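PDB 5TEA: inorganic pyrophosphatase from Neisseria gonorrhoeae, which probably catalyses the magnesium-dependent hydrolysis of inorganic pyrophosphate to two phosphate ions, working as a homohexamer. Local coordinates for residues V99-K104 with G165-A170; D77-L83 with D112-V118; S36-I40 with L51-A57; F59-Y65 with H146-Y150. All blocks are in the same frame, centred on the assembly; numbering follows the deposited sequence.

Contact 1: residues V99-K104 with G165-A170; sequences VIGVMK and GGAEEA. Unlike the reference sequence in segment 165-170: G166 (reference Asp).
V99-K104 is extended, part of strand 94-107. G165 ends strand 159-165 and pairs antiparallel with V102, CA to CA 4.9 Å. This is a hydrogen-bonded pair: V102 N gives to G165 O at 2.9 Å, and G165 N to V102 O at 2.7 Å. G166 is the N-cap of helix 167-183 and differs from the reference Asp. The first helical turn closes with A170 N to G166 O at 2.9 Å. The chain thus passes straight from an edge pairing into a helix that packs on the same strand. I100 and G101 form a classic beta bulge opposite V116 of strand 110-119. G101 CA lies 3.2 Å from G165 O, and a CB on G101 would clash with that oxygen. V102 CB lies 3.7 Å from A170 CB; with chi1 p its CG1 is 4.1 Å from E169 CG. V99 (chi1 t) brings CG1 to 3.6 Å from A170 CB. K104 is coiled, with chi1 to chi3 all m and chi4 t. Its NZ stays 4.4 Å from OE1 of the extended E169 (chi1 t, chi2 t). Water 1 bridges them, 2.8 Å from K104 NZ and 2.7 Å from E169 OE1. The salt bridge of K104 is with D113.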
loop_
_atom_site.group_PDB
_atom_site.type_symbol
_atom_site.label_atom_id
_atom_site.label_comp_id
_atom_site.label_asym_id
_atom_site.label_seq_id
_atom_site.Cartn_x
_atom_site.Cartn_y
_atom_site.Cartn_z
ATOM N N VAL B 99 12.827 3.003 -26.251
ATOM C CA VAL B 99 12.212 1.861 -26.933
ATOM C C VAL B 99 13.156 0.666 -26.819
ATOM O O VAL B 99 14.297 0.731 -27.292
ATOM C CB VAL B 99 11.954 2.190 -28.410
ATOM C CG1 VAL B 99 11.425 0.953 -29.171
ATOM C CG2 VAL B 99 11.028 3.380 -28.563
ATOM N N ILE B 100 12.698 -0.434 -26.219
ATOM C CA ILE B 100 13.545 -1.621 -26.112
ATOM C C ILE B 100 13.012 -2.832 -26.866
ATOM O O ILE B 100 13.738 -3.838 -26.963
ATOM C CB ILE B 100 13.852 -2.012 -24.644
ATOM C CG1 ILE B 100 12.596 -2.520 -23.920
ATOM C CG2 ILE B 100 14.570 -0.872 -23.893
ATOM C CD1 ILE B 100 12.898 -3.173 -22.574
ATOM N N GLY B 101 11.809 -2.778 -27.433
ATOM C CA GLY B 101 11.275 -3.907 -28.169
ATOM C C GLY B 101 9.818 -3.675 -28.530
ATOM O O GLY B 101 9.268 -2.592 -28.303
ATOM N N VAL B 102 9.204 -4.704 -29.113
ATOM C CA VAL B 102 7.780 -4.648 -29.450
ATOM C C VAL B 102 7.146 -6.003 -29.206
ATOM O O VAL B 102 7.727 -7.046 -29.529
ATOM C CB VAL B 102 7.538 -4.157 -30.895
ATOM C CG1 VAL B 102 8.329 -4.989 -31.937
ATOM C CG2 VAL B 102 6.042 -4.084 -31.213
ATOM N N MET B 103 5.967 -5.984 -28.581
ATOM C CA MET B 103 5.133 -7.169 -28.472
ATOM C C MET B 103 4.183 -7.163 -29.666
ATOM O O MET B 103 3.257 -6.351 -29.709
ATOM C CB MET B 103 4.366 -7.166 -27.146
ATOM C CG MET B 103 3.642 -8.463 -26.891
ATOM S SD MET B 103 2.694 -8.407 -25.356
ATOM C CE MET B 103 1.249 -7.504 -25.897
ATOM N N LYS B 104 4.439 -8.032 -30.660
ATOM C CA LYS B 104 3.522 -8.158 -31.785
ATOM C C LYS B 104 2.273 -8.900 -31.332
ATOM O O LYS B 104 2.362 -10.009 -30.795
ATOM C CB LYS B 104 4.177 -8.903 -32.949
ATOM C CG LYS B 104 5.365 -8.160 -33.537
ATOM C CD LYS B 104 4.928 -6.906 -34.273
ATOM C CE LYS B 104 4.203 -7.258 -35.567
ATOM N NZ LYS B 104 3.885 -6.075 -36.416
ATOM N N GLY B 165 9.634 -8.556 -30.785
ATOM C CA GLY B 165 10.535 -7.946 -31.750
ATOM C C GLY B 165 11.514 -7.021 -31.059
ATOM O O GLY B 165 11.244 -6.555 -29.947
ATOM N N GLY B 166 12.650 -6.740 -31.698
ATOM C CA GLY B 166 13.640 -5.862 -31.114
ATOM C C GLY B 166 13.306 -4.404 -31.374
ATOM O O GLY B 166 12.260 -4.062 -31.929
ATOM N N ALA B 167 14.230 -3.528 -30.970
ATOM C CA ALA B 167 13.953 -2.096 -31.038
ATOM C C ALA B 167 13.849 -1.602 -32.475
ATOM O O ALA B 167 13.094 -0.658 -32.748
ATOM C CB ALA B 167 15.023 -1.301 -30.286
ATOM N N GLU B 168 14.583 -2.219 -33.403
ATOM C CA GLU B 168 14.499 -1.761 -34.787
ATOM C C GLU B 168 13.144 -2.111 -35.396
ATOM O O GLU B 168 12.533 -1.273 -36.070
ATOM C CB GLU B 168 15.654 -2.324 -35.608
ATOM C CG GLU B 168 17.012 -1.646 -35.300
ATOM C CD GLU B 168 16.939 -0.106 -35.296
ATOM O OE1 GLU B 168 17.252 0.508 -34.250
ATOM O OE2 GLU B 168 16.569 0.489 -36.338
ATOM N N GLU B 169 12.637 -3.326 -35.143
ATOM C CA GLU B 169 11.269 -3.635 -35.557
ATOM C C GLU B 169 10.262 -2.719 -34.864
ATOM O O GLU B 169 9.279 -2.287 -35.484
ATOM C CB GLU B 169 10.919 -5.108 -35.289
ATOM C CG GLU B 169 9.515 -5.483 -35.830
ATOM C CD GLU B 169 9.122 -6.955 -35.658
ATOM O OE1 GLU B 169 8.062 -7.355 -36.196
ATOM O OE2 GLU B 169 9.856 -7.719 -35.002
ATOM N N ALA B 170 10.477 -2.422 -33.577
ATOM C CA ALA B 170 9.577 -1.507 -32.869
ATOM C C ALA B 170 9.568 -0.126 -33.516
ATOM O O ALA B 170 8.511 0.496 -33.652
ATOM C CB ALA B 170 9.972 -1.404 -31.396
HETATM O O HOH W 1 6.399 -5.702 -37.565
#

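Contact 2: residues D77-L83 with D112-V118; sequences DELDVLL and DDKIVCV. With CA (calcium ion), chain I.
L82 and I115 bury the most surface in this contact, in which strand 80-83 runs parallel to strand 114-118. The axes approach to 4.4 Å at 28°. V81 pairs with I115, L82 with V116 and L83 with C117, CA to CA 4.7 to 4.8 Å. L82 N gives to I115 O at 2.8 Å, and L82 O accepts from C117 N at 2.8 Å. I115 N gives to D80 O at 3.0 Å. L82 (m, t) lays CG 3.9 Å from K114 CB. I115 (m, m) shares a face with V81, whose CG1 lies 3.8 Å from C117 SG. The end of L79 (t, p) reaches I115, CD2 to CG1 3.9 Å.

D80 (chi1 m) and K114 share the face of L82 and are tied by a salt bridge. K114 reaches back with chi1 m, chi2 and chi3 t, and chi4 m. Its NZ lies 2.9 Å from D80 OD2 and makes a second salt bridge to D112 OD2 at 2.8 Å. The calcium ion is bound by D77 OD2 (2.8 Å), E78 O (2.8 Å), D80 OD2 (2.7 Å), D112 OD1 (2.3 Å), water 2 (2.4 Å) and water 3 (2.0 Å). D73 completes the site. Water 2 also accepts from D80 N at 3.1 Å and donates to D113 O at 2.6 Å. Aspartates in the loops leading into two parallel strands and at D80, with lysine offsetting their charge, form the metal centre of a family I pyrophosphatase, where D80 and D112 are predicted magnesium ligands.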
loop_
_atom_site.group_PDB
_atom_site.type_symbol
_atom_site.label_atom_id
_atom_site.label_comp_id
_atom_site.label_asym_id
_atom_site.label_seq_id
_atom_site.Cartn_x
_atom_site.Cartn_y
_atom_site.Cartn_z
ATOM N N ASP B 77 -6.870 2.980 -33.509
ATOM C CA ASP B 77 -6.419 2.905 -32.127
ATOM C C ASP B 77 -5.076 3.624 -31.961
ATOM O O ASP B 77 -4.228 3.606 -32.851
ATOM C CB ASP B 77 -6.271 1.425 -31.741
ATOM C CG ASP B 77 -6.596 1.141 -30.286
ATOM O OD1 ASP B 77 -7.021 2.064 -29.554
ATOM O OD2 ASP B 77 -6.425 -0.034 -29.883
ATOM N N GLU B 78 -4.874 4.254 -30.810
ATOM C CA GLU B 78 -3.556 4.807 -30.511
ATOM C C GLU B 78 -2.548 3.680 -30.270
ATOM O O GLU B 78 -2.904 2.588 -29.819
ATOM C CB GLU B 78 -3.619 5.732 -29.294
ATOM N N LEU B 79 -1.287 3.937 -30.624
ATOM C CA LEU B 79 -0.246 2.915 -30.486
ATOM C C LEU B 79 0.095 2.743 -29.013
ATOM O O LEU B 79 0.510 3.702 -28.356
ATOM C CB LEU B 79 1.003 3.302 -31.286
ATOM C CG LEU B 79 2.204 2.349 -31.230
ATOM C CD1 LEU B 79 1.786 0.920 -31.521
ATOM C CD2 LEU B 79 3.295 2.805 -32.235
ATOM N N ASP B 80 -0.100 1.531 -28.491
ATOM C CA ASP B 80 0.005 1.282 -27.063
ATOM C C ASP B 80 1.455 1.061 -26.648
ATOM O O ASP B 80 2.317 0.720 -27.461
ATOM C CB ASP B 80 -0.808 0.060 -26.654
ATOM C CG ASP B 80 -2.226 0.116 -27.139
ATOM O OD1 ASP B 80 -2.916 1.143 -26.931
ATOM O OD2 ASP B 80 -2.641 -0.902 -27.716
ATOM N N VAL B 81 1.709 1.262 -25.354
ATOM C CA VAL B 81 3.039 1.156 -24.759
ATOM C C VAL B 81 2.955 0.331 -23.483
ATOM O O VAL B 81 2.100 0.595 -22.628
ATOM C CB VAL B 81 3.643 2.535 -24.433
ATOM C CG1 VAL B 81 5.008 2.372 -23.733
ATOM C CG2 VAL B 81 3.796 3.370 -25.701
ATOM N N LEU B 82 3.836 -0.668 -23.368
ATOM C CA LEU B 82 4.125 -1.363 -22.121
ATOM C C LEU B 82 5.375 -0.717 -21.527
ATOM O O LEU B 82 6.473 -0.880 -22.061
ATOM C CB LEU B 82 4.335 -2.856 -22.380
ATOM C CG LEU B 82 3.213 -3.528 -23.192
ATOM C CD1 LEU B 82 3.471 -5.025 -23.344
ATOM C CD2 LEU B 82 1.845 -3.296 -22.522
ATOM N N LEU B 83 5.205 0.033 -20.434
ATOM C CA LEU B 83 6.294 0.766 -19.801
ATOM C C LEU B 83 6.665 0.055 -18.510
ATOM O O LEU B 83 5.846 -0.020 -17.583
ATOM C CB LEU B 83 5.888 2.212 -19.523
ATOM C CG LEU B 83 6.949 3.058 -18.807
ATOM C CD1 LEU B 83 8.067 3.424 -19.783
ATOM C CD2 LEU B 83 6.310 4.303 -18.200
ATOM N N ASP B 112 -2.597 -5.157 -33.075
ATOM C CA ASP B 112 -2.643 -4.258 -31.919
ATOM C C ASP B 112 -1.312 -4.335 -31.167
ATOM O O ASP B 112 -1.249 -4.664 -29.985
ATOM C CB ASP B 112 -3.820 -4.609 -31.012
ATOM C CG ASP B 112 -4.100 -3.534 -29.977
ATOM O OD1 ASP B 112 -3.727 -2.369 -30.216
ATOM O OD2 ASP B 112 -4.673 -3.855 -28.916
ATOM N N ASP B 113 -0.227 -4.018 -31.875
ATOM C CA ASP B 113 1.116 -4.135 -31.318
ATOM C C ASP B 113 1.300 -3.185 -30.145
ATOM O O ASP B 113 0.656 -2.136 -30.061
ATOM C CB ASP B 113 2.178 -3.814 -32.378
ATOM C CG ASP B 113 2.157 -4.773 -33.550
ATOM O OD1 ASP B 113 1.725 -5.931 -33.368
ATOM O OD2 ASP B 113 2.595 -4.371 -34.662
ATOM N N LYS B 114 2.235 -3.533 -29.260
ATOM C CA LYS B 114 2.532 -2.731 -28.080
ATOM C C LYS B 114 4.040 -2.549 -27.968
ATOM O O LYS B 114 4.789 -3.530 -27.929
ATOM C CB LYS B 114 1.933 -3.388 -26.828
ATOM C CG LYS B 114 0.474 -3.805 -27.085
ATOM C CD LYS B 114 -0.370 -3.919 -25.851
ATOM C CE LYS B 114 -1.707 -4.563 -26.212
ATOM N NZ LYS B 114 -2.477 -3.726 -27.176
ATOM N N ILE B 115 4.479 -1.300 -27.972
ATOM C CA ILE B 115 5.905 -0.975 -27.882
ATOM C C ILE B 115 6.342 -1.171 -26.441
ATOM O O ILE B 115 5.644 -0.737 -25.519
ATOM C CB ILE B 115 6.155 0.472 -28.339
ATOM C CG1 ILE B 115 5.463 0.739 -29.684
ATOM C CG2 ILE B 115 7.659 0.768 -28.448
ATOM C CD1 ILE B 115 5.968 -0.202 -30.797
ATOM N N VAL B 116 7.475 -1.849 -26.234
ATOM C CA VAL B 116 8.007 -2.080 -24.890
ATOM C C VAL B 116 9.038 -0.998 -24.600
ATOM O O VAL B 116 9.957 -0.770 -25.400
ATOM C CB VAL B 116 8.623 -3.482 -24.755
ATOM C CG1 VAL B 116 9.007 -3.736 -23.291
ATOM C CG2 VAL B 116 7.666 -4.554 -25.271
ATOM N N CYS B 117 8.868 -0.306 -23.475
ATOM C CA CYS B 117 9.690 0.852 -23.154
ATOM C C CYS B 117 10.112 0.799 -21.697
ATOM O O CYS B 117 9.470 0.147 -20.865
ATOM C CB CYS B 117 8.938 2.178 -23.378
ATOM S SG CYS B 117 8.546 2.574 -25.087
ATOM N N VAL B 118 11.169 1.551 -21.398
ATOM C CA VAL B 118 11.543 1.905 -20.028
ATOM C C VAL B 118 11.768 3.411 -19.992
ATOM O O VAL B 118 12.010 4.037 -21.037
ATOM C CB VAL B 118 12.812 1.148 -19.566
ATOM C CG1 VAL B 118 12.528 -0.366 -19.483
ATOM C CG2 VAL B 118 13.989 1.431 -20.537
HETATM CA CA CA I . -3.643 -0.112 -30.057
HETATM O O HOH W 2 -1.311 -0.450 -30.510
HETATM O O HOH W 3 -4.726 -0.562 -28.438
#

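Contact 3: residues S36-I40 with L51-A57; sequences SNHKI and LDRIEPA. Unlike the reference sequence in segment 51-57: I54 (reference Val).
This is an antiparallel strand pairing within the beta hairpin of strands 38-43 and 48-54, at the subunit interface. The strand axes approach to 4.8 Å, with N-to-C directions 161° apart. H38 with I54 and I40 with L51 are non-hydrogen-bonded pairs, CA to CA 5.0 and 4.4 Å. K39 N gives to R53 O at 3.0 Å, D52 N to K39 O at 2.8 Å and E55 N to N37 O at 2.8 Å. N37 (chi1 p) adds a side-chain bond, ND2 to E55 O at 3.0 Å. H38 N gives to S36 OG at 3.0 Å, an ST turn. H38 CB lies 3.6 Å from L51 CD1; with chi1 m its CD2 is 3.6 Å from I54 CD1. I54 replaces the reference Val. L51 also joins a parallel ladder with a strand of a neighbouring subunit.

On the face of K39 and R53, K39 is extended through chi3 (t, t, t), with chi4 m. Its NZ forms a salt bridge with D52 OD2 at 3.1 Å, and its CD lies over the R53 guanidinium, 3.5 Å from CZ. R53 NE bonds E55 OE1 at 3.1 Å. R53 NH2 and E55 OE2, 2.9 Å apart, form a salt bridge whose hydrogen bond is weak. K39 and R53 are predicted substrate ligands, so these acids probably hold two cationic side chains ready for pyrophosphate.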
loop_
_atom_site.group_PDB
_atom_site.type_symbol
_atom_site.label_atom_id
_atom_site.label_comp_id
_atom_site.label_asym_id
_atom_site.label_seq_id
_atom_site.Cartn_x
_atom_site.Cartn_y
_atom_site.Cartn_z
ATOM N N SER B 36 -2.778 -2.307 -11.593
ATOM C CA SER B 36 -4.165 -1.858 -11.544
ATOM C C SER B 36 -5.057 -2.733 -12.422
ATOM O O SER B 36 -4.654 -3.154 -13.510
ATOM C CB SER B 36 -4.264 -0.395 -11.993
ATOM O OG SER B 36 -5.606 0.037 -12.053
ATOM N N ASN B 37 -6.279 -3.017 -11.947
ATOM C CA ASN B 37 -7.282 -3.642 -12.807
ATOM C C ASN B 37 -8.287 -2.633 -13.342
ATOM O O ASN B 37 -9.400 -3.011 -13.737
ATOM C CB ASN B 37 -8.007 -4.792 -12.093
ATOM C CG ASN B 37 -8.834 -4.323 -10.902
ATOM O OD1 ASN B 37 -8.468 -3.373 -10.218
ATOM N ND2 ASN B 37 -9.958 -5.005 -10.645
ATOM N N HIS B 38 -7.924 -1.355 -13.361
ATOM C CA HIS B 38 -8.778 -0.317 -13.921
ATOM C C HIS B 38 -8.343 -0.058 -15.355
ATOM O O HIS B 38 -7.191 0.316 -15.597
ATOM C CB HIS B 38 -8.710 0.953 -13.091
ATOM C CG HIS B 38 -9.290 0.784 -11.714
ATOM N ND1 HIS B 38 -9.181 1.738 -10.726
ATOM C CD2 HIS B 38 -9.954 -0.258 -11.162
ATOM C CE1 HIS B 38 -9.776 1.301 -9.628
ATOM N NE2 HIS B 38 -10.254 0.093 -9.866
ATOM N N LYS B 39 -9.241 -0.288 -16.299
ATOM C CA LYS B 39 -8.901 -0.022 -17.699
ATOM C C LYS B 39 -9.123 1.458 -17.964
ATOM O O LYS B 39 -10.242 1.899 -18.238
ATOM C CB LYS B 39 -9.722 -0.871 -18.655
ATOM C CG LYS B 39 -9.323 -0.618 -20.110
ATOM C CD LYS B 39 -10.297 -1.314 -21.048
ATOM C CE LYS B 39 -9.862 -1.145 -22.492
ATOM N NZ LYS B 39 -9.338 0.222 -22.750
ATOM N N ILE B 40 -8.044 2.222 -17.902
ATOM C CA ILE B 40 -8.078 3.661 -18.086
ATOM C C ILE B 40 -7.513 3.961 -19.463
ATOM O O ILE B 40 -6.506 3.376 -19.873
ATOM C CB ILE B 40 -7.295 4.375 -16.968
ATOM C CG1 ILE B 40 -7.957 4.067 -15.623
ATOM C CG2 ILE B 40 -7.251 5.890 -17.199
ATOM C CD1 ILE B 40 -7.104 4.437 -14.426
ATOM N N LEU B 51 -12.122 5.974 -17.170
ATOM C CA LEU B 51 -12.200 4.584 -16.734
ATOM C C LEU B 51 -13.247 3.887 -17.595
ATOM O O LEU B 51 -14.453 4.040 -17.372
ATOM C CB LEU B 51 -12.554 4.474 -15.256
ATOM C CG LEU B 51 -12.507 2.999 -14.829
ATOM C CD1 LEU B 51 -11.771 2.822 -13.534
ATOM C CD2 LEU B 51 -13.905 2.386 -14.715
ATOM N N ASP B 52 -12.780 3.103 -18.576
ATOM C CA ASP B 52 -13.703 2.380 -19.449
ATOM C C ASP B 52 -14.446 1.291 -18.689
ATOM O O ASP B 52 -15.651 1.103 -18.891
ATOM C CB ASP B 52 -12.955 1.754 -20.626
ATOM C CG ASP B 52 -12.431 2.780 -21.606
ATOM O OD1 ASP B 52 -12.943 3.916 -21.612
ATOM O OD2 ASP B 52 -11.506 2.440 -22.379
ATOM N N ARG B 53 -13.739 0.540 -17.845
ATOM C CA ARG B 53 -14.355 -0.576 -17.139
ATOM C C ARG B 53 -13.411 -1.075 -16.058
ATOM O O ARG B 53 -12.224 -0.745 -16.048
ATOM C CB ARG B 53 -14.705 -1.719 -18.099
ATOM C CG ARG B 53 -13.500 -2.341 -18.772
ATOM C CD ARG B 53 -13.955 -3.422 -19.735
ATOM N NE ARG B 53 -12.831 -4.190 -20.257
ATOM C CZ ARG B 53 -12.361 -4.087 -21.495
ATOM N NH1 ARG B 53 -12.923 -3.246 -22.353
ATOM N NH2 ARG B 53 -11.331 -4.833 -21.874
ATOM N N ILE B 54 -13.971 -1.852 -15.122
ATOM C CA ILE B 54 -13.186 -2.623 -14.167
ATOM C C ILE B 54 -12.882 -3.985 -14.782
ATOM O O ILE B 54 -13.799 -4.700 -15.208
ATOM C CB ILE B 54 -13.941 -2.793 -12.835
ATOM C CG1 ILE B 54 -14.495 -1.444 -12.334
ATOM C CG2 ILE B 54 -13.024 -3.470 -11.796
ATOM C CD1 ILE B 54 -13.453 -0.452 -11.853
ATOM N N GLU B 55 -11.594 -4.353 -14.824
ATOM C CA GLU B 55 -11.197 -5.658 -15.340
ATOM C C GLU B 55 -11.173 -6.675 -14.205
ATOM O O GLU B 55 -11.135 -6.296 -13.039
ATOM C CB GLU B 55 -9.812 -5.563 -15.982
ATOM C CG GLU B 55 -9.711 -4.561 -17.130
ATOM C CD GLU B 55 -10.210 -5.104 -18.450
ATOM O OE1 GLU B 55 -11.074 -6.006 -18.443
ATOM O OE2 GLU B 55 -9.728 -4.627 -19.504
ATOM N N PRO B 56 -11.191 -7.975 -14.506
ATOM C CA PRO B 56 -11.002 -8.974 -13.442
ATOM C C PRO B 56 -9.711 -8.714 -12.668
ATOM O O PRO B 56 -8.659 -8.437 -13.247
ATOM C CB PRO B 56 -10.943 -10.302 -14.209
ATOM C CG PRO B 56 -11.754 -10.025 -15.462
ATOM C CD PRO B 56 -11.399 -8.608 -15.824
ATOM N N ALA B 57 -9.811 -8.788 -11.339
ATOM C CA ALA B 57 -8.671 -8.521 -10.475
ATOM C C ALA B 57 -7.497 -9.445 -10.768
ATOM O O ALA B 57 -6.343 -9.040 -10.617
ATOM C CB ALA B 57 -9.089 -8.641 -9.005
#

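Contact 4: residues F59-Y65 with H146-Y150; sequences FAKPTNY and HFNHY
Polar contact centres on K61. Its NZ gives a hydrogen bond to H146 NE2 at 2.9 Å. K61 starts with chi1 and chi2 m, and H146 has chi1 t. NZ also makes an off-centre cation-pi contact with the Y150 ring, 4.6 Å from its centroid.

Two CH-pi contacts lie flat over rings. Y150 CA sits 3.8 Å from the centroid of the F59 ring, where F59 has chi1 m. P62 CD sits 3.5 Å from the centroid of the H146 ring.

Apolar packing adds F59 CG to Y150 CB at 4.2 Å and Y65 CE1 to F147 CZ at 4.0 Å. Y65 (chi1 t) and Y150 (chi1 p) are predicted substrate ligands, so the contact borders the active site.

F59 meets F145 of a neighbouring subunit edge-to-face. Residues 59-63 lead into strand 64-67 and lie against the C-terminal end of helix 137-149. From that helix, F147 touches strands 80-83, 94-107 and 159-165.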
loop_
_atom_site.group_PDB
_atom_site.type_symbol
_atom_site.label_atom_id
_atom_site.label_comp_id
_atom_site.label_asym_id
_atom_site.label_seq_id
_atom_site.Cartn_x
_atom_site.Cartn_y
_atom_site.Cartn_z
ATOM N N PHE B 59 -6.441 -10.173 -13.509
ATOM C CA PHE B 59 -5.796 -9.663 -14.714
ATOM C C PHE B 59 -5.346 -8.212 -14.545
ATOM O O PHE B 59 -5.490 -7.393 -15.456
ATOM C CB PHE B 59 -6.725 -9.800 -15.918
ATOM C CG PHE B 59 -7.069 -11.226 -16.268
ATOM C CD1 PHE B 59 -6.085 -12.204 -16.294
ATOM C CD2 PHE B 59 -8.382 -11.593 -16.554
ATOM C CE1 PHE B 59 -6.383 -13.508 -16.627
ATOM C CE2 PHE B 59 -8.692 -12.907 -16.891
ATOM C CZ PHE B 59 -7.696 -13.871 -16.915
ATOM N N ALA B 60 -4.781 -7.875 -13.388
ATOM C CA ALA B 60 -4.151 -6.569 -13.227
ATOM C C ALA B 60 -3.030 -6.419 -14.247
ATOM O O ALA B 60 -2.373 -7.394 -14.623
ATOM C CB ALA B 60 -3.592 -6.399 -11.813
ATOM N N LYS B 61 -2.833 -5.195 -14.721
ATOM C CA LYS B 61 -1.801 -4.962 -15.731
ATOM C C LYS B 61 -0.429 -5.335 -15.176
ATOM O O LYS B 61 -0.070 -4.890 -14.076
ATOM C CB LYS B 61 -1.787 -3.501 -16.185
ATOM C CG LYS B 61 -2.966 -3.092 -17.038
ATOM C CD LYS B 61 -3.035 -3.909 -18.333
ATOM C CE LYS B 61 -4.476 -4.287 -18.689
ATOM N NZ LYS B 61 -4.554 -5.335 -19.759
ATOM N N PRO B 62 0.369 -6.134 -15.901
ATOM C CA PRO B 62 1.691 -6.514 -15.379
ATOM C C PRO B 62 2.745 -5.431 -15.528
ATOM O O PRO B 62 3.783 -5.512 -14.851
ATOM C CB PRO B 62 2.053 -7.756 -16.217
ATOM C CG PRO B 62 1.330 -7.532 -17.529
ATOM C CD PRO B 62 0.043 -6.839 -17.155
ATOM N N THR B 63 2.535 -4.446 -16.405
ATOM C CA THR B 63 3.413 -3.288 -16.548
ATOM C C THR B 63 2.541 -2.047 -16.546
ATOM O O THR B 63 1.323 -2.139 -16.629
ATOM C CB THR B 63 4.209 -3.315 -17.859
ATOM O OG1 THR B 63 3.316 -3.017 -18.944
ATOM C CG2 THR B 63 4.833 -4.699 -18.082
ATOM N N ASN B 64 3.163 -0.873 -16.491
ATOM C CA ASN B 64 2.387 0.328 -16.771
ATOM C C ASN B 64 1.938 0.275 -18.225
ATOM O O ASN B 64 2.572 -0.374 -19.065
ATOM C CB ASN B 64 3.208 1.591 -16.504
ATOM C CG ASN B 64 3.803 1.608 -15.121
ATOM O OD1 ASN B 64 3.100 1.854 -14.124
ATOM N ND2 ASN B 64 5.107 1.364 -15.038
ATOM N N TYR B 65 0.826 0.946 -18.519
ATOM C CA TYR B 65 0.229 0.899 -19.846
ATOM C C TYR B 65 0.009 2.318 -20.341
ATOM O O TYR B 65 -0.619 3.126 -19.652
ATOM C CB TYR B 65 -1.098 0.136 -19.802
ATOM C CG TYR B 65 -1.634 -0.332 -21.134
ATOM C CD1 TYR B 65 -1.275 -1.575 -21.654
ATOM C CD2 TYR B 65 -2.540 0.442 -21.851
ATOM C CE1 TYR B 65 -1.780 -2.015 -22.860
ATOM C CE2 TYR B 65 -3.058 -0.002 -23.061
ATOM C CZ TYR B 65 -2.671 -1.231 -23.554
ATOM O OH TYR B 65 -3.178 -1.692 -24.744
ATOM N N HIS B 146 -0.317 -12.827 -19.728
ATOM C CA HIS B 146 -1.349 -11.838 -19.455
ATOM C C HIS B 146 -2.115 -11.490 -20.722
ATOM O O HIS B 146 -3.347 -11.555 -20.758
ATOM C CB HIS B 146 -0.742 -10.566 -18.837
ATOM C CG HIS B 146 -1.741 -9.461 -18.671
ATOM N ND1 HIS B 146 -2.622 -9.403 -17.610
ATOM C CD2 HIS B 146 -2.050 -8.414 -19.470
ATOM C CE1 HIS B 146 -3.404 -8.345 -17.748
ATOM N NE2 HIS B 146 -3.087 -7.738 -18.879
ATOM N N PHE B 147 -1.400 -11.089 -21.768
ATOM C CA PHE B 147 -2.106 -10.602 -22.942
ATOM C C PHE B 147 -2.725 -11.721 -23.761
ATOM O O PHE B 147 -3.656 -11.455 -24.521
ATOM C CB PHE B 147 -1.164 -9.729 -23.797
ATOM C CG PHE B 147 -0.994 -8.353 -23.225
ATOM C CD1 PHE B 147 -2.008 -7.413 -23.351
ATOM C CD2 PHE B 147 0.144 -8.021 -22.489
ATOM C CE1 PHE B 147 -1.898 -6.141 -22.773
ATOM C CE2 PHE B 147 0.258 -6.749 -21.900
ATOM C CZ PHE B 147 -0.749 -5.810 -22.061
ATOM N N ASN B 148 -2.241 -12.960 -23.617
ATOM C CA ASN B 148 -2.878 -14.107 -24.259
ATOM C C ASN B 148 -4.179 -14.514 -23.572
ATOM O O ASN B 148 -5.003 -15.204 -24.188
ATOM C CB ASN B 148 -1.928 -15.317 -24.257
ATOM C CG ASN B 148 -0.927 -15.272 -25.400
ATOM O OD1 ASN B 148 -1.153 -14.586 -26.394
ATOM N ND2 ASN B 148 0.161 -16.035 -25.281
ATOM N N HIS B 149 -4.394 -14.088 -22.331
ATOM C CA HIS B 149 -5.504 -14.620 -21.553
ATOM C C HIS B 149 -6.413 -13.585 -20.890
ATOM O O HIS B 149 -7.390 -13.980 -20.238
ATOM C CB HIS B 149 -4.949 -15.556 -20.472
ATOM C CG HIS B 149 -4.342 -16.806 -21.024
ATOM N ND1 HIS B 149 -5.105 -17.881 -21.423
ATOM C CD2 HIS B 149 -3.054 -17.141 -21.276
ATOM C CE1 HIS B 149 -4.310 -18.836 -21.877
ATOM N NE2 HIS B 149 -3.061 -18.413 -21.801
ATOM N N TYR B 150 -6.142 -12.285 -21.033
ATOM C CA TYR B 150 -6.837 -11.333 -20.165
ATOM C C TYR B 150 -8.309 -11.150 -20.514
ATOM O O TYR B 150 -9.061 -10.620 -19.684
ATOM C CB TYR B 150 -6.123 -9.976 -20.165
ATOM C CG TYR B 150 -6.299 -9.157 -21.422
ATOM C CD1 TYR B 150 -5.656 -9.510 -22.602
ATOM C CD2 TYR B 150 -7.094 -8.016 -21.420
ATOM C CE1 TYR B 150 -5.804 -8.744 -23.752
ATOM C CE2 TYR B 150 -7.248 -7.248 -22.556
ATOM C CZ TYR B 150 -6.600 -7.614 -23.719
ATOM O OH TYR B 150 -6.755 -6.851 -24.853
#

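Contacts 1, 2 and 4 reach one mixed sheet; contact 3 lies in the separate hairpin. Strands 94-107 and 110-119 are neighbours, so contacts 1 and 2 touch, centres about 10 Å apart, through the K104-D113 salt bridge. Contacts 2 and 4 have centres about 12 Å apart. They meet where Y65 OH approaches D80 OD2 at 3.1 Å. Contact 3 closes first along the chain; contact 2 is nested inside contact 4, and contact 1 crosses both. Contacts 3 and 4, centres about 11 Å apart, both touch the same neighbouring subunit. The centres of contacts 1 and 3 lie about 26 Å apart across the chain's centre. The metal site of contact 2 and predicted substrate residues of contacts 3 and 4 thus come together from distant sequence.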